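PDB 4AVR: PA4485 from Pseudomonas aeruginosa, which is probably a lytic transglycosylase of the RlpA family, with a strong preference for naked glycan strands that lack stem peptides. Local coordinates for residues 60-64 / 65-69; 72-75 / 76-79. All coordinates share one frame; numbering follows the deposited sequence.

Interaction 1: 60-64 / 65-69; sequences RGPFR and RGRII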
loop_
_atom_site.group_PDB
_atom_site.type_symbol
_atom_site.label_atom_id
_atom_site.label_comp_id
_atom_site.label_asym_id
_atom_site.label_seq_id
_atom_site.Cartn_x
_atom_site.Cartn_y
_atom_site.Cartn_z
ATOM N N ARG A 60 -14.070 -4.459 1.219
ATOM C CA ARG A 60 -14.023 -5.657 0.410
ATOM C C ARG A 60 -12.699 -5.724 -0.335
ATOM O O ARG A 60 -11.796 -4.925 -0.113
ATOM C CB ARG A 60 -15.255 -5.711 -0.521
ATOM C CG ARG A 60 -16.576 -5.764 0.235
ATOM C CD ARG A 60 -16.693 -7.028 1.062
ATOM N NE ARG A 60 -17.897 -7.037 1.883
ATOM C CZ ARG A 60 -17.967 -7.568 3.107
ATOM N NH1 ARG A 60 -16.902 -8.143 3.660
ATOM N NH2 ARG A 60 -19.096 -7.512 3.809
ATOM N N GLY A 61 -12.590 -6.726 -1.198
ATOM C CA GLY A 61 -11.304 -7.362 -1.460
ATOM C C GLY A 61 -10.981 -8.291 -0.290
ATOM O O GLY A 61 -11.752 -8.412 0.645
ATOM N N PRO A 62 -9.803 -8.936 -0.308
ATOM C CA PRO A 62 -8.745 -8.811 -1.298
ATOM C C PRO A 62 -9.066 -9.276 -2.707
ATOM O O PRO A 62 -10.084 -9.940 -2.961
ATOM C CB PRO A 62 -7.631 -9.697 -0.741
ATOM C CG PRO A 62 -7.899 -9.787 0.710
ATOM C CD PRO A 62 -9.358 -9.683 0.882
ATOM N N PHE A 63 -8.135 -8.969 -3.602
ATOM C CA PHE A 63 -8.320 -9.092 -5.042
ATOM C C PHE A 63 -7.435 -10.153 -5.727
ATOM O O PHE A 63 -7.412 -10.217 -6.959
ATOM C CB PHE A 63 -8.075 -7.723 -5.699
ATOM C CG PHE A 63 -8.926 -6.633 -5.121
ATOM C CD1 PHE A 63 -10.314 -6.721 -5.197
ATOM C CD2 PHE A 63 -8.367 -5.537 -4.466
ATOM C CE1 PHE A 63 -11.119 -5.735 -4.663
ATOM C CE2 PHE A 63 -9.170 -4.548 -3.928
ATOM C CZ PHE A 63 -10.551 -4.643 -4.026
ATOM N N ARG A 64 -6.712 -10.959 -4.946
ATOM C CA ARG A 64 -5.912 -12.047 -5.488
ATOM C C ARG A 64 -6.226 -13.351 -4.746
ATOM O O ARG A 64 -6.350 -13.346 -3.522
ATOM C CB ARG A 64 -4.412 -11.726 -5.319
ATOM C CG ARG A 64 -3.885 -10.546 -6.132
ATOM C CD ARG A 64 -3.758 -10.855 -7.615
ATOM N NE ARG A 64 -2.594 -11.689 -7.894
ATOM C CZ ARG A 64 -2.358 -12.275 -9.063
ATOM N NH1 ARG A 64 -3.218 -12.145 -10.072
ATOM N NH2 ARG A 64 -1.267 -13.009 -9.224
ATOM N N ARG A 65 -6.330 -14.463 -5.488
ATOM C CA ARG A 65 -6.424 -15.810 -4.927
ATOM C C ARG A 65 -5.232 -16.020 -3.996
ATOM O O ARG A 65 -4.096 -15.657 -4.331
ATOM C CB ARG A 65 -6.331 -16.889 -6.008
ATOM C CG ARG A 65 -7.455 -16.928 -7.033
ATOM C CD ARG A 65 -7.117 -17.923 -8.142
ATOM N NE ARG A 65 -6.008 -17.462 -8.982
ATOM C CZ ARG A 65 -5.379 -18.199 -9.901
ATOM N NH1 ARG A 65 -5.725 -19.466 -10.121
ATOM N NH2 ARG A 65 -4.385 -17.667 -10.610
ATOM N N GLY A 66 -5.506 -16.580 -2.827
ATOM C CA GLY A 66 -4.477 -16.814 -1.836
ATOM C C GLY A 66 -4.308 -15.705 -0.818
ATOM O O GLY A 66 -3.661 -15.918 0.205
ATOM N N ARG A 67 -4.871 -14.531 -1.108
ATOM C CA ARG A 67 -4.826 -13.389 -0.191
ATOM C C ARG A 67 -6.149 -13.365 0.572
ATOM O O ARG A 67 -7.212 -13.322 -0.035
ATOM C CB ARG A 67 -4.562 -12.079 -0.967
ATOM C CG ARG A 67 -4.215 -10.863 -0.086
ATOM C CD ARG A 67 -3.605 -9.714 -0.882
ATOM N NE ARG A 67 -2.428 -10.134 -1.633
ATOM C CZ ARG A 67 -2.063 -9.643 -2.820
ATOM N NH1 ARG A 67 -2.793 -8.711 -3.434
ATOM N NH2 ARG A 67 -0.984 -10.147 -3.420
ATOM N N ILE A 68 -6.077 -13.395 1.909
ATOM C CA ILE A 68 -7.260 -13.502 2.754
ATOM C C ILE A 68 -7.685 -12.183 3.390
ATOM O O ILE A 68 -8.865 -12.009 3.674
ATOM C CB ILE A 68 -7.040 -14.600 3.836
ATOM C CG1 ILE A 68 -8.366 -15.022 4.475
ATOM C CG2 ILE A 68 -6.018 -14.200 4.890
ATOM C CD1 ILE A 68 -8.236 -16.265 5.334
ATOM N N ILE A 69 -6.752 -11.268 3.629
ATOM C CA ILE A 69 -7.084 -10.031 4.333
ATOM C C ILE A 69 -6.098 -8.950 3.940
ATOM O O ILE A 69 -4.933 -9.234 3.707
ATOM C CB ILE A 69 -7.109 -10.280 5.863
ATOM C CG1 ILE A 69 -7.820 -9.168 6.636
ATOM C CG2 ILE A 69 -5.719 -10.580 6.420
ATOM C CD1 ILE A 69 -8.209 -9.569 8.045
#
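Arg64 O is the polar atom on which this turn closes: Arg67 N donates to it at 3.1 Å, and a weak bond from Arg34 adds to the grip. The bond spans a type II beta turn from Arg64 to Arg67, with Gly66 at the corner where a positive phi of 93° is needed. From the last residue of the turn, in the conformer modelled here, the Arg67 side chain leaves with CG anti to the backbone N (chi1 -168°) and packs that CG against Pro62 CB at 3.7 Å. Arg64 CB lies over one face of the Arg67 guanidinium, offset toward its rim, and Arg64 CG comes nearest to Arg67 NH1, at 3.4 Å. The two guanidinium planes stand 45° apart and do not stack. The charge of Arg67 is met by a salt bridge to Glu5, while its NH1 also donates to Ala14 O of the second subunit. Pro62, which follows a cis peptide bond, sets CG against the Ile68-Ile69 peptide of strand 67-71, 3.5 Å from Ile69 N. Such an arrangement is that of a tight turn leading a loop into a beta-strand, here within the double-psi beta-barrel fold of the RlpA family.

Interaction 2: 72-75 / 76-79; sequences SRKA and AEGL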
loop_
_atom_site.group_PDB
_atom_site.type_symbol
_atom_site.label_atom_id
_atom_site.label_comp_id
_atom_site.label_asym_id
_atom_site.label_seq_id
_atom_site.Cartn_x
_atom_site.Cartn_y
_atom_site.Cartn_z
ATOM N N SER A 72 -4.832 -2.185 7.510
ATOM C CA SER A 72 -4.340 -0.815 7.535
ATOM C C SER A 72 -2.846 -0.756 7.843
ATOM O O SER A 72 -2.257 -1.701 8.366
ATOM C CB SER A 72 -5.075 -0.019 8.588
ATOM O OG SER A 72 -4.724 -0.517 9.878
ATOM N N ARG A 73 -2.244 0.401 7.572
ATOM C CA ARG A 73 -0.839 0.601 7.912
ATOM C C ARG A 73 -0.569 0.374 9.393
ATOM O O ARG A 73 0.407 -0.285 9.764
ATOM C CB ARG A 73 -0.389 2.007 7.505
ATOM C CG ARG A 73 1.133 2.172 7.555
ATOM C CD ARG A 73 1.659 3.189 8.500
ATOM N NE ARG A 73 0.821 4.298 8.734
ATOM C CZ ARG A 73 0.292 4.759 9.862
ATOM N NH1 ARG A 73 0.468 4.282 11.105
ATOM N NH2 ARG A 73 -0.464 5.797 9.668
ATOM N N LYS A 74 -1.408 0.931 10.257
ATOM C CA LYS A 74 -1.218 0.780 11.694
ATOM C C LYS A 74 -1.298 -0.690 12.100
ATOM O O LYS A 74 -0.519 -1.154 12.950
ATOM C CB LYS A 74 -2.242 1.617 12.466
ATOM C CG LYS A 74 -2.079 1.557 13.967
ATOM C CD LYS A 74 -0.851 2.279 14.441
ATOM C CE LYS A 74 -0.839 2.381 15.959
ATOM N NZ LYS A 74 0.411 3.006 16.482
ATOM N N ALA A 75 -2.227 -1.443 11.515
ATOM C CA ALA A 75 -2.313 -2.875 11.809
ATOM C C ALA A 75 -1.056 -3.602 11.331
ATOM O O ALA A 75 -0.559 -4.510 12.008
ATOM C CB ALA A 75 -3.562 -3.474 11.180
ATOM N N ALA A 76 -0.550 -3.226 10.163
ATOM C CA ALA A 76 0.674 -3.826 9.637
ATOM C C ALA A 76 1.861 -3.583 10.556
ATOM O O ALA A 76 2.707 -4.459 10.746
ATOM C CB ALA A 76 0.966 -3.315 8.255
ATOM N N GLU A 77 1.926 -2.394 11.152
ATOM C CA GLU A 77 2.954 -2.114 12.167
ATOM C C GLU A 77 2.831 -3.062 13.355
ATOM O O GLU A 77 3.825 -3.625 13.812
ATOM C CB GLU A 77 2.869 -0.655 12.638
ATOM C CG GLU A 77 3.263 0.330 11.552
ATOM C CD GLU A 77 2.981 1.776 11.860
ATOM O OE1 GLU A 77 2.055 2.111 12.616
ATOM O OE2 GLU A 77 3.600 2.632 11.194
ATOM N N GLY A 78 1.610 -3.248 13.853
ATOM C CA GLY A 78 1.384 -4.159 14.974
ATOM C C GLY A 78 1.734 -5.606 14.638
ATOM O O GLY A 78 2.137 -6.360 15.510
ATOM N N LEU A 79 1.584 -5.967 13.364
ATOM C CA LEU A 79 1.912 -7.314 12.882
ATOM C C LEU A 79 3.382 -7.478 12.511
ATOM O O LEU A 79 3.814 -8.583 12.198
ATOM C CB LEU A 79 1.023 -7.661 11.693
ATOM C CG LEU A 79 -0.443 -7.907 12.031
ATOM C CD1 LEU A 79 -1.298 -7.833 10.773
ATOM C CD2 LEU A 79 -0.627 -9.249 12.719
HETATM O O HOH W 1 2.279 1.389 15.453
#
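Glu77 and Arg73 form the i to i+4 salt bridge of this short helix. Arg73 NH1 donates to Glu77 OE1 at 3.1 Å, and the acceptor lies almost exactly in the guanidinium plane, at its edge. The carboxylate is turned differently: its plane is 51° from that of the guanidinium, and NH1 comes to OE1 from above it. Arg73 bends back toward its partner at chi2 and chi3, which also brings its CD to 3.4 Å from Glu77 OE2. At the other end of the guanidinium, NH2 donates to Asn27 OD1, the stronger of its two polar ties.

Lys74 crosses Glu77 at about a right angle, passing its CD 3.4 Å from Glu77 OE1. Its ammonium stops short of a salt bridge and is linked through a water, which accepts from Lys74 NZ at 2.7 Å and donates to Glu77 OE1. That oxygen therefore receives both the arginine and the water, which would be expected to stabilise its negative charge.

Ala75 makes its contact mainly through the backbone, its O accepting from Leu79 N at 2.9 Å. Ala76 N donates to Ser72 O at 2.9 Å, and Ala76 CB lies 3.4 Å from Arg73 O. At the start of the helix Ser72 is the N-cap: with OG swung to chi1 67°, it accepts from Ala75 N at 3.1 Å and is itself bonded to Ala28 O.

Helix 73-79 lies with Ala75 and Leu79 against strand 52-59, on Val55 and Val53 respectively, while Ala76 packs on Met81 and Ile82 in the loop that leads on toward strand 87-93.

How the interactions relate
Followed from the N terminus, the chain passes through strands 2-8, 30-32 and 41-46 before strand 52-59 leads into the loop 60-66, which interaction 1 closes at its turn, delivering the chain into strand 67-71. That strand lies between strands 2-8 and 30-32 and carries the chain to helix 73-79. Interaction 2 closes no loop but lies within successive turns of that helix, with Ser72 as its cap. The contacts follow in series, neither nested nor crossing; the centres of interactions 1 and 2 are about 17 Å apart, on opposite sides of the chain's centre. Interaction 1 ties the loop to strand 67-71; interaction 2 organises the helix resting on strand 52-59. Both reach the second subunit.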